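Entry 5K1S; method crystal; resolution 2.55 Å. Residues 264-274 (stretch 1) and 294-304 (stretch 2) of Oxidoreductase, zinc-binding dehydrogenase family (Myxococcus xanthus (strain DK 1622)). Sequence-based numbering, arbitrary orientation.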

# COMPACT_ATOMS: atom_id res chain seq x y z
N THR A 264 3.30 -15.37 -5.26
CA THR A 264 3.31 -15.61 -3.82
C THR A 264 2.42 -14.65 -3.05
O THR A 264 2.34 -14.76 -1.82
CB THR A 264 4.74 -15.51 -3.28
OG1 THR A 264 5.21 -14.16 -3.42
CG2 THR A 264 5.68 -16.44 -4.04
N PHE A 265 1.75 -13.72 -3.72
CA PHE A 265 1.06 -12.63 -3.03
C PHE A 265 -0.03 -13.16 -2.10
O PHE A 265 -0.08 -12.81 -0.92
CB PHE A 265 0.48 -11.65 -4.05
CG PHE A 265 0.07 -10.33 -3.45
CD1 PHE A 265 1.02 -9.39 -3.10
CD2 PHE A 265 -1.26 -10.04 -3.26
CE1 PHE A 265 0.65 -8.18 -2.55
CE2 PHE A 265 -1.64 -8.83 -2.71
CZ PHE A 265 -0.69 -7.90 -2.36
N ASP A 266 -0.92 -14.01 -2.63
CA ASP A 266 -2.06 -14.47 -1.84
C ASP A 266 -1.60 -15.13 -0.54
O ASP A 266 -2.24 -14.96 0.50
CB ASP A 266 -2.91 -15.44 -2.66
CG ASP A 266 -4.18 -15.84 -1.95
OD1 ASP A 266 -5.12 -15.02 -1.92
OD2 ASP A 266 -4.24 -16.98 -1.44
N GLN A 267 -0.50 -15.88 -0.59
CA GLN A 267 0.02 -16.50 0.63
C GLN A 267 0.70 -15.48 1.53
O GLN A 267 0.61 -15.57 2.76
CB GLN A 267 1.00 -17.62 0.26
CG GLN A 267 0.35 -18.83 -0.37
CD GLN A 267 -0.52 -19.60 0.60
OE1 GLN A 267 -0.04 -20.46 1.33
NE2 GLN A 267 -1.81 -19.29 0.61
N THR A 268 1.39 -14.50 0.93
CA THR A 268 2.02 -13.44 1.72
C THR A 268 1.00 -12.77 2.63
O THR A 268 1.24 -12.62 3.84
CB THR A 268 2.68 -12.41 0.80
OG1 THR A 268 3.78 -13.02 0.10
CG2 THR A 268 3.19 -11.21 1.59
N LEU A 269 -0.13 -12.36 2.07
CA LEU A 269 -1.17 -11.71 2.87
C LEU A 269 -1.57 -12.58 4.05
O LEU A 269 -1.54 -12.13 5.21
CB LEU A 269 -2.39 -11.41 1.99
CG LEU A 269 -2.20 -10.35 0.90
CD1 LEU A 269 -3.41 -10.34 -0.02
CD2 LEU A 269 -1.98 -8.98 1.52
N LYS A 270 -1.96 -13.83 3.79
CA LYS A 270 -2.34 -14.74 4.86
C LYS A 270 -1.24 -14.89 5.90
O LYS A 270 -1.53 -15.28 7.04
CB LYS A 270 -2.71 -16.10 4.28
CG LYS A 270 -3.87 -16.06 3.30
CD LYS A 270 -4.00 -17.36 2.53
CE LYS A 270 -5.11 -17.29 1.50
NZ LYS A 270 -5.17 -18.51 0.65
N SER A 271 0.00 -14.61 5.53
CA SER A 271 1.14 -14.73 6.43
C SER A 271 1.37 -13.48 7.27
O SER A 271 2.28 -13.47 8.11
CB SER A 271 2.40 -15.06 5.63
OG SER A 271 3.50 -15.30 6.48
N MET A 272 0.58 -12.43 7.07
CA MET A 272 0.79 -11.16 7.75
C MET A 272 0.08 -11.13 9.10
O MET A 272 -1.06 -11.59 9.22
CB MET A 272 0.30 -9.99 6.90
CG MET A 272 0.95 -9.89 5.53
SD MET A 272 2.74 -9.80 5.61
CE MET A 272 2.98 -8.24 6.45
N ALA A 273 0.76 -10.58 10.10
CA ALA A 273 0.15 -10.35 11.40
C ALA A 273 -0.75 -9.12 11.35
O ALA A 273 -0.65 -8.30 10.43
CB ALA A 273 1.24 -10.17 12.45
N PRO A 274 -1.65 -8.97 12.31
CA PRO A 274 -2.53 -7.80 12.32
C PRO A 274 -1.74 -6.50 12.25
O PRO A 274 -0.75 -6.31 12.95
CB PRO A 274 -3.29 -7.93 13.65
CG PRO A 274 -3.27 -9.39 13.94
CD PRO A 274 -1.96 -9.90 13.42
N GLY A 294 -11.42 -8.85 2.66
CA GLY A 294 -11.66 -9.14 4.07
C GLY A 294 -10.39 -9.24 4.88
O GLY A 294 -10.33 -8.75 6.01
N LEU A 295 -9.35 -9.86 4.32
CA LEU A 295 -8.10 -10.01 5.06
C LEU A 295 -7.39 -8.68 5.23
O LEU A 295 -6.75 -8.45 6.26
CB LEU A 295 -7.20 -11.02 4.35
CG LEU A 295 -5.85 -11.33 5.01
CD1 LEU A 295 -6.04 -11.80 6.45
CD2 LEU A 295 -5.11 -12.37 4.20
N VAL A 296 -7.48 -7.79 4.24
CA VAL A 296 -6.85 -6.48 4.35
C VAL A 296 -7.59 -5.62 5.36
O VAL A 296 -6.99 -4.84 6.10
CB VAL A 296 -6.78 -5.80 2.98
CG1 VAL A 296 -6.11 -4.43 3.09
CG2 VAL A 296 -6.03 -6.68 1.98
N ILE A 297 -8.92 -5.76 5.41
CA ILE A 297 -9.73 -4.93 6.31
C ILE A 297 -9.61 -5.43 7.75
O ILE A 297 -9.11 -4.72 8.63
CB ILE A 297 -11.19 -4.91 5.85
CG1 ILE A 297 -11.30 -4.30 4.45
CG2 ILE A 297 -12.06 -4.13 6.84
CD1 ILE A 297 -12.68 -4.37 3.83
N VAL A 298 -10.07 -6.66 8.00
CA VAL A 298 -10.14 -7.19 9.36
C VAL A 298 -8.81 -7.05 10.08
O VAL A 298 -8.77 -6.86 11.30
CB VAL A 298 -10.62 -8.65 9.34
CG1 VAL A 298 -10.63 -9.24 10.75
CG2 VAL A 298 -12.00 -8.75 8.71
N LYS A 299 -7.70 -7.16 9.35
CA LYS A 299 -6.37 -7.07 9.93
C LYS A 299 -5.70 -5.72 9.67
O LYS A 299 -4.58 -5.50 10.14
CB LYS A 299 -5.48 -8.19 9.38
N GLU A 300 -6.37 -4.81 8.96
CA GLU A 300 -5.82 -3.49 8.65
C GLU A 300 -4.38 -3.59 8.15
O GLU A 300 -3.44 -3.09 8.76
CB GLU A 300 -5.93 -2.56 9.87
CG GLU A 300 -7.25 -1.82 9.95
CD GLU A 300 -7.35 -0.90 11.15
OE1 GLU A 300 -6.35 -0.75 11.88
OE2 GLU A 300 -8.43 -0.30 11.36
N LEU A 301 -4.23 -4.27 7.02
CA LEU A 301 -2.93 -4.46 6.41
C LEU A 301 -2.63 -3.31 5.45
O LEU A 301 -3.53 -2.69 4.89
CB LEU A 301 -2.86 -5.79 5.66
CG LEU A 301 -3.17 -7.04 6.49
CD1 LEU A 301 -2.99 -8.29 5.65
CD2 LEU A 301 -2.29 -7.10 7.74
N GLU A 302 -1.34 -3.04 5.27
CA GLU A 302 -0.86 -1.99 4.38
C GLU A 302 -0.07 -2.62 3.25
O GLU A 302 0.79 -3.47 3.49
CB GLU A 302 0.00 -0.98 5.14
CG GLU A 302 -0.65 -0.42 6.39
CD GLU A 302 0.15 0.69 7.03
OE1 GLU A 302 1.16 1.12 6.43
OE2 GLU A 302 -0.21 1.13 8.14
N ILE A 303 -0.37 -2.21 2.02
CA ILE A 303 0.33 -2.69 0.83
C ILE A 303 1.01 -1.48 0.21
O ILE A 303 0.35 -0.64 -0.41
CB ILE A 303 -0.61 -3.38 -0.16
CG1 ILE A 303 -1.28 -4.58 0.51
CG2 ILE A 303 0.15 -3.81 -1.40
CD1 ILE A 303 -2.41 -5.20 -0.29
N LEU A 304 2.33 -1.40 0.36
CA LEU A 304 3.11 -0.25 -0.08
C LEU A 304 3.92 -0.61 -1.31
O LEU A 304 4.57 -1.67 -1.34
CB LEU A 304 4.04 0.23 1.04
CG LEU A 304 3.41 0.42 2.41
CD1 LEU A 304 4.47 0.80 3.43
CD2 LEU A 304 2.31 1.47 2.36

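Two helix ends, each followed by an extended segment, pack here mainly through apolar side chains, some of them against backbone; among the modelled atoms no hydrogen bond crosses between the stretches, and three leucines supply nearly half of the 410 Å² they bury together. Leu 269, Leu 301 and Leu 295 cover the most surface, and the contact reads most easily from them.

Leu 269 sits in the last turns of its helix and meets three residues of the other stretch. Its chi1 m, chi2 t rotamer carries the CD2 methyl to 4.2 Å from Ile 303 CD1 and 4.3 Å from Leu 301 CD1, while its CB lies 3.6 Å from Leu 295 CD2. A buried leucine suits this place because its branched end can touch several apolar neighbours and leaves no polar group to satisfy.

Leu 295 points toward the first helix. With chi1 t and chi2 p, it lays CD2 against the backbone as well as the side chain: the methyl is 3.5 Å from Leu 269 C and 3.5 Å from Lys 270 N. Lys 270 itself points away, yet its aliphatic CG still lies 4.0 Å from Leu 295 CD2. The extended lysine then brings NZ to 2.8 Å from Asp 266 OD2, a salt bridge to a residue one helical turn back, within its own helix.

Leu 301 follows the second helix, where Glu 300 takes positive phi in a Schellman motif and Leu 301 N bonds back to Val 296 O at 3.0 Å. The chain thus leaves the helix with Leu 301 set sideways, its side-chain end coming nearer the first stretch. Both methyls approach Met 272 CB, CD1 of Leu 301 at 3.9 Å and CD2 at 4.0 Å, and Leu 301 CD2 also lies 3.4 Å from Ala 273 O. Met 272 points toward this leucine, and its backbone N donates to Leu 269 O at 2.8 Å.

Ile 303, on the strand, extends the apolar surface to Phe 265. The contact is at the ring edge, near its plane, with Phe 265 CZ 3.8 Å from Ile 303 CD1. At the far end the backbones draw close, Pro 274 C lying 3.7 Å from Lys 299 O; the Lys 299 side chain is not modelled beyond CB. The rule is economical: buried Leu 269 and Leu 301 pack within the contact, partly exposed Leu 295 covers the helix backbone, and lysine adds its aliphatic part while its charge is paired within its own helix.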